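Local coordinates for protein guanine nucleotide exchange factor SRM1 (Saccharomyces cerevisiae, PDB 3OF7) that promotes the exchange of GDP for GTP on the GTPases GSP1 and GSP2, binds chromatin, and controls RNA metabolism and nuclear transport, at residues 166-171 / 195-200; 214-219 / 226-231. One frame throughout, in Å; residues are numbered along the deposited sequence.

Contact 1 (166-171 / 195-200); sequences NGEVYA and PWKVPT
K197 lies over one face of the Y170 ring and ends at the carboxylate of E168, so a single extended lysine joins two residues of 166-171. Its CA sits over the centre of the Y170 ring, 3.9 Å above the plane, and its CB stands 4.1 Å from the centroid, 23° off the ring normal, a CH-pi contact. With CG anti to the backbone N (chi1 -170°), the next methylene passes CE1 of Y170 at 4.0 Å; CE packs on the E168 carboxylate, and NZ makes a weak salt bridge of 3.3 Å to E168 OE2. An alanine at Y170 would probably leave a gap beneath the lysine's backbone, CB and CG, setting its chain free to swing away from E168. The backbone bond from V198 N to V169 O is nearly straight (177° at the hydrogen), and A171 N donates to W196 O at 2.9 Å. At V169 and V198, where the CA atoms are 5.7 Å apart against 4.5 Å at the non-hydrogen-bonded pair Y170 and K197, water 1 accepts from V169 N and donates to V198 O. V198 CG2 meets A171 CB at 3.6 Å and V169 CG1 as well. Strand 195-197 is thereby added to the edge of a blade of the RCC1 beta-propeller, outside strand 169-177. Apolar contacts and backbone bonds thus hold the strands; the long, weak ion pair probably adds little strength.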
loop_
_atom_site.group_PDB
_atom_site.type_symbol
_atom_site.label_atom_id
_atom_site.label_comp_id
_atom_site.label_asym_id
_atom_site.label_seq_id
_atom_site.Cartn_x
_atom_site.Cartn_y
_atom_site.Cartn_z
ATOM N N ASN A 166 18.504 -11.039 5.396
ATOM C CA ASN A 166 19.293 -11.117 6.625
ATOM C C ASN A 166 18.784 -10.179 7.733
ATOM O O ASN A 166 19.459 -9.988 8.742
ATOM C CB ASN A 166 20.777 -10.866 6.335
ATOM C CG ASN A 166 21.065 -9.433 5.922
ATOM O OD1 ASN A 166 20.156 -8.656 5.616
ATOM N ND2 ASN A 166 22.342 -9.078 5.908
ATOM N N GLY A 167 17.603 -9.592 7.532
ATOM C CA GLY A 167 16.980 -8.732 8.545
ATOM C C GLY A 167 17.367 -7.263 8.478
ATOM O O GLY A 167 16.840 -6.441 9.235
ATOM N N GLU A 168 18.280 -6.929 7.575
ATOM C CA GLU A 168 18.747 -5.550 7.412
ATOM C C GLU A 168 17.760 -4.707 6.612
ATOM O O GLU A 168 17.081 -5.214 5.714
ATOM C CB GLU A 168 20.108 -5.519 6.728
ATOM C CG GLU A 168 21.234 -6.140 7.569
ATOM C CD GLU A 168 22.622 -5.797 7.063
ATOM O OE1 GLU A 168 22.764 -5.368 5.900
ATOM O OE2 GLU A 168 23.588 -5.959 7.841
ATOM N N VAL A 169 17.711 -3.417 6.943
ATOM C CA VAL A 169 16.801 -2.473 6.305
ATOM C C VAL A 169 17.597 -1.350 5.644
ATOM O O VAL A 169 18.400 -0.685 6.299
ATOM C CB VAL A 169 15.794 -1.889 7.342
ATOM C CG1 VAL A 169 14.962 -0.765 6.730
ATOM C CG2 VAL A 169 14.885 -2.981 7.877
ATOM N N TYR A 170 17.385 -1.153 4.346
ATOM C CA TYR A 170 17.929 0.008 3.642
ATOM C C TYR A 170 16.801 0.992 3.359
ATOM O O TYR A 170 15.700 0.592 2.986
ATOM C CB TYR A 170 18.663 -0.392 2.350
ATOM C CG TYR A 170 20.103 -0.796 2.603
ATOM C CD1 TYR A 170 20.403 -1.936 3.351
ATOM C CD2 TYR A 170 21.162 -0.021 2.124
ATOM C CE1 TYR A 170 21.715 -2.302 3.613
ATOM C CE2 TYR A 170 22.484 -0.382 2.375
ATOM C CZ TYR A 170 22.750 -1.524 3.120
ATOM O OH TYR A 170 24.055 -1.883 3.373
ATOM N N ALA A 171 17.081 2.271 3.566
ATOM C CA ALA A 171 16.071 3.314 3.430
ATOM C C ALA A 171 16.652 4.526 2.725
ATOM O O ALA A 171 17.871 4.744 2.751
ATOM C CB ALA A 171 15.504 3.689 4.787
ATOM N N PRO A 195 20.253 4.641 -1.278
ATOM C CA PRO A 195 19.973 3.665 -0.230
ATOM C C PRO A 195 21.003 3.708 0.907
ATOM O O PRO A 195 22.199 3.832 0.658
ATOM C CB PRO A 195 20.040 2.332 -0.979
ATOM C CG PRO A 195 19.554 2.672 -2.347
ATOM C CD PRO A 195 20.052 4.067 -2.628
ATOM N N TRP A 196 20.509 3.607 2.138
ATOM C CA TRP A 196 21.306 3.833 3.347
ATOM C C TRP A 196 20.889 2.827 4.401
ATOM O O TRP A 196 19.694 2.637 4.651
ATOM C CB TRP A 196 21.063 5.267 3.838
ATOM C CG TRP A 196 21.728 5.683 5.129
ATOM C CD1 TRP A 196 23.024 6.111 5.291
ATOM C CD2 TRP A 196 21.116 5.766 6.421
ATOM N NE1 TRP A 196 23.254 6.432 6.608
ATOM C CE2 TRP A 196 22.102 6.236 7.324
ATOM C CE3 TRP A 196 19.834 5.480 6.910
ATOM C CZ2 TRP A 196 21.844 6.430 8.681
ATOM C CZ3 TRP A 196 19.575 5.677 8.266
ATOM C CH2 TRP A 196 20.579 6.152 9.134
ATOM N N LYS A 197 21.877 2.176 5.019
ATOM C CA LYS A 197 21.608 1.175 6.041
ATOM C C LYS A 197 21.084 1.834 7.307
ATOM O O LYS A 197 21.730 2.734 7.865
ATOM C CB LYS A 197 22.872 0.362 6.357
ATOM C CG LYS A 197 22.609 -0.845 7.242
ATOM C CD LYS A 197 23.898 -1.582 7.611
ATOM C CE LYS A 197 23.608 -2.689 8.615
ATOM N NZ LYS A 197 24.859 -3.258 9.214
ATOM N N VAL A 198 19.903 1.406 7.744
ATOM C CA VAL A 198 19.301 1.941 8.956
ATOM C C VAL A 198 19.969 1.233 10.135
ATOM O O VAL A 198 20.002 0.006 10.164
ATOM C CB VAL A 198 17.769 1.729 8.977
ATOM C CG1 VAL A 198 17.146 2.297 10.250
ATOM C CG2 VAL A 198 17.127 2.361 7.744
ATOM N N PRO A 199 20.549 2.003 11.082
ATOM C CA PRO A 199 21.168 1.390 12.262
ATOM C C PRO A 199 20.213 0.454 12.982
ATOM O O PRO A 199 19.039 0.783 13.183
ATOM C CB PRO A 199 21.529 2.599 13.141
ATOM C CG PRO A 199 21.792 3.680 12.164
ATOM C CD PRO A 199 20.782 3.459 11.046
ATOM N N THR A 200 20.721 -0.720 13.351
ATOM C CA THR A 200 19.933 -1.757 14.006
ATOM C C THR A 200 19.121 -1.194 15.167
ATOM O O THR A 200 19.638 -0.436 15.988
ATOM C CB THR A 200 20.863 -2.901 14.488
ATOM O OG1 THR A 200 21.687 -3.315 13.392
ATOM C CG2 THR A 200 20.067 -4.088 14.993
HETATM O O HOH W 1 19.418 -2.460 9.014
#

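Contact 2 (214-219 / 226-231)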
loop_
_atom_site.group_PDB
_atom_site.type_symbol
_atom_site.label_atom_id
_atom_site.label_comp_id
_atom_site.label_asym_id
_atom_site.label_seq_id
_atom_site.Cartn_x
_atom_site.Cartn_y
_atom_site.Cartn_z
ATOM N N ASP A 214 3.768 9.452 5.464
ATOM C CA ASP A 214 5.061 10.003 5.890
ATOM C C ASP A 214 5.566 9.352 7.179
ATOM O O ASP A 214 6.175 10.003 8.041
ATOM C CB ASP A 214 4.999 11.536 6.003
ATOM C CG ASP A 214 5.131 12.228 4.653
ATOM O OD1 ASP A 214 6.160 12.035 3.968
ATOM O OD2 ASP A 214 4.202 12.989 4.285
ATOM N N HIS A 215 5.300 8.056 7.288
ATOM C CA HIS A 215 5.838 7.217 8.341
ATOM C C HIS A 215 5.898 5.801 7.793
ATOM O O HIS A 215 5.235 5.477 6.800
ATOM C CB HIS A 215 4.923 7.232 9.571
ATOM C CG HIS A 215 3.625 6.528 9.348
ATOM N ND1 HIS A 215 3.424 5.205 9.686
ATOM C CD2 HIS A 215 2.474 6.949 8.777
ATOM C CE1 HIS A 215 2.198 4.849 9.351
ATOM N NE2 HIS A 215 1.601 5.889 8.797
ATOM N N ILE A 216 6.667 4.955 8.462
ATOM C CA ILE A 216 6.729 3.548 8.118
ATOM C C ILE A 216 6.764 2.736 9.417
ATOM O O ILE A 216 7.361 3.167 10.418
ATOM C CB ILE A 216 7.932 3.253 7.155
ATOM C CG1 ILE A 216 7.996 1.760 6.770
ATOM C CG2 ILE A 216 9.257 3.771 7.754
ATOM C CD1 ILE A 216 8.995 1.460 5.649
ATOM N N LEU A 217 6.086 1.592 9.401
ATOM C CA LEU A 217 6.086 0.648 10.516
ATOM C C LEU A 217 6.963 -0.553 10.165
ATOM O O LEU A 217 7.079 -0.911 8.996
ATOM C CB LEU A 217 4.669 0.169 10.811
ATOM C CG LEU A 217 3.561 1.192 11.093
ATOM C CD1 LEU A 217 2.293 0.461 11.371
ATOM C CD2 LEU A 217 3.932 2.070 12.286
ATOM N N PHE A 218 7.587 -1.143 11.185
ATOM C CA PHE A 218 8.395 -2.362 11.046
ATOM C C PHE A 218 7.909 -3.371 12.082
ATOM O O PHE A 218 7.501 -2.993 13.191
ATOM C CB PHE A 218 9.894 -2.108 11.306
ATOM C CG PHE A 218 10.518 -1.023 10.459
ATOM C CD1 PHE A 218 11.159 -1.335 9.265
ATOM C CD2 PHE A 218 10.499 0.308 10.877
ATOM C CE1 PHE A 218 11.762 -0.343 8.482
ATOM C CE2 PHE A 218 11.087 1.315 10.098
ATOM C CZ PHE A 218 11.719 0.989 8.898
ATOM N N LEU A 219 7.960 -4.653 11.719
ATOM C CA LEU A 219 7.634 -5.750 12.634
ATOM C C LEU A 219 8.847 -6.666 12.745
ATOM O O LEU A 219 9.494 -6.966 11.736
ATOM C CB LEU A 219 6.435 -6.550 12.115
ATOM C CG LEU A 219 5.911 -7.735 12.939
ATOM C CD1 LEU A 219 5.431 -7.304 14.336
ATOM C CD2 LEU A 219 4.765 -8.414 12.176
ATOM N N PHE A 226 7.712 -1.233 15.418
ATOM C CA PHE A 226 8.485 -0.006 15.469
ATOM C C PHE A 226 7.904 0.971 14.473
ATOM O O PHE A 226 7.410 0.563 13.418
ATOM C CB PHE A 226 9.943 -0.279 15.106
ATOM C CG PHE A 226 10.594 -1.294 15.995
ATOM C CD1 PHE A 226 10.403 -2.653 15.777
ATOM C CD2 PHE A 226 11.358 -0.887 17.083
ATOM C CE1 PHE A 226 10.993 -3.598 16.618
ATOM C CE2 PHE A 226 11.951 -1.825 17.930
ATOM C CZ PHE A 226 11.771 -3.177 17.694
ATOM N N ALA A 227 7.971 2.253 14.803
ATOM C CA ALA A 227 7.474 3.288 13.898
ATOM C C ALA A 227 8.539 4.357 13.692
ATOM O O ALA A 227 9.374 4.600 14.580
ATOM C CB ALA A 227 6.178 3.874 14.431
ATOM N N TRP A 228 8.524 4.972 12.511
ATOM C CA TRP A 228 9.528 5.950 12.105
ATOM C C TRP A 228 8.905 6.955 11.133
ATOM O O TRP A 228 8.263 6.562 10.151
ATOM C CB TRP A 228 10.701 5.211 11.446
ATOM C CG TRP A 228 11.871 6.032 10.923
ATOM C CD1 TRP A 228 12.333 7.240 11.389
ATOM C CD2 TRP A 228 12.761 5.644 9.871
ATOM N NE1 TRP A 228 13.442 7.636 10.664
ATOM C CE2 TRP A 228 13.725 6.673 9.729
ATOM C CE3 TRP A 228 12.829 4.530 9.017
ATOM C CZ2 TRP A 228 14.744 6.621 8.768
ATOM C CZ3 TRP A 228 13.847 4.475 8.068
ATOM C CH2 TRP A 228 14.785 5.519 7.943
ATOM N N GLY A 229 9.097 8.245 11.413
ATOM C CA GLY A 229 8.685 9.305 10.491
ATOM C C GLY A 229 7.877 10.394 11.168
ATOM O O GLY A 229 8.046 10.649 12.369
ATOM N N ASN A 230 6.997 11.039 10.404
ATOM C CA ASN A 230 6.110 12.054 10.969
ATOM C C ASN A 230 5.151 11.455 11.994
ATOM O O ASN A 230 4.746 10.301 11.868
ATOM C CB ASN A 230 5.336 12.777 9.862
ATOM C CG ASN A 230 4.639 14.042 10.365
ATOM O OD1 ASN A 230 5.178 14.770 11.196
ATOM N ND2 ASN A 230 3.436 14.304 9.856
ATOM N N GLY A 231 4.805 12.234 13.019
ATOM C CA GLY A 231 3.975 11.737 14.105
ATOM C C GLY A 231 2.827 12.641 14.507
ATOM O O GLY A 231 2.231 12.451 15.565
#
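Strands 215-219 and 226-229 run antiparallel at 161°, their axes 4.7 Å apart at closest approach, as the two arms of a beta hairpin within a blade of the RCC1 propeller. I216 with W228 and F218 with F226 are hydrogen-bonded pairs, each bonded in both directions. At H215 and G229, a non-hydrogen-bonded pair, the CA atoms come within 4.1 Å, and a CB on the glycine would clash with D214 O. Side chains alternate between the two faces. On one, L217 CD2 rests against A227 CB at 3.6 Å. The other carries I216, F218, F226 and W228. W228 CG is anti to its backbone N (chi1 179°), and the W228 and I216 side chains lie side by side, pointing the same way, with I216 CG2 3.9 Å from W228 CE3. The F218 and W228 side chains cross at an angle, rim to rim: F218 CZ is 3.7 Å from W228 CE3, which lies near the plane of the phenyl ring. F175 and F184 meet the indole edge-to-face. D214 OD1 accepts from the backbone N of R176, and N230 ND2 bonds Q232 OE1. Between D214 and N230 themselves, N230 N donates to D214 O at 2.7 Å, with 151° at the hydrogen.

In the fold
Followed from the N terminus, the chain enters strand 169-177, passes through strands 180-183 and 192-193, and returns at 195-197, where contact 1 closes a loop with 23 residues between its segments. It then runs through strand 206-211 before contact 2 closes a tight hairpin, only six residues separating its segments. The two closures follow in series, neither enclosing nor crossing the other. Contact 1 lies within RCC1 repeat 3, whereas contact 2 pairs the end of that repeat with the start of repeat 4. Their sheets meet directly: V169 CG1 touches F218 CE1, and A171 CB touches W228 CH2, both at 3.7 Å, tying neighbouring propeller blades together.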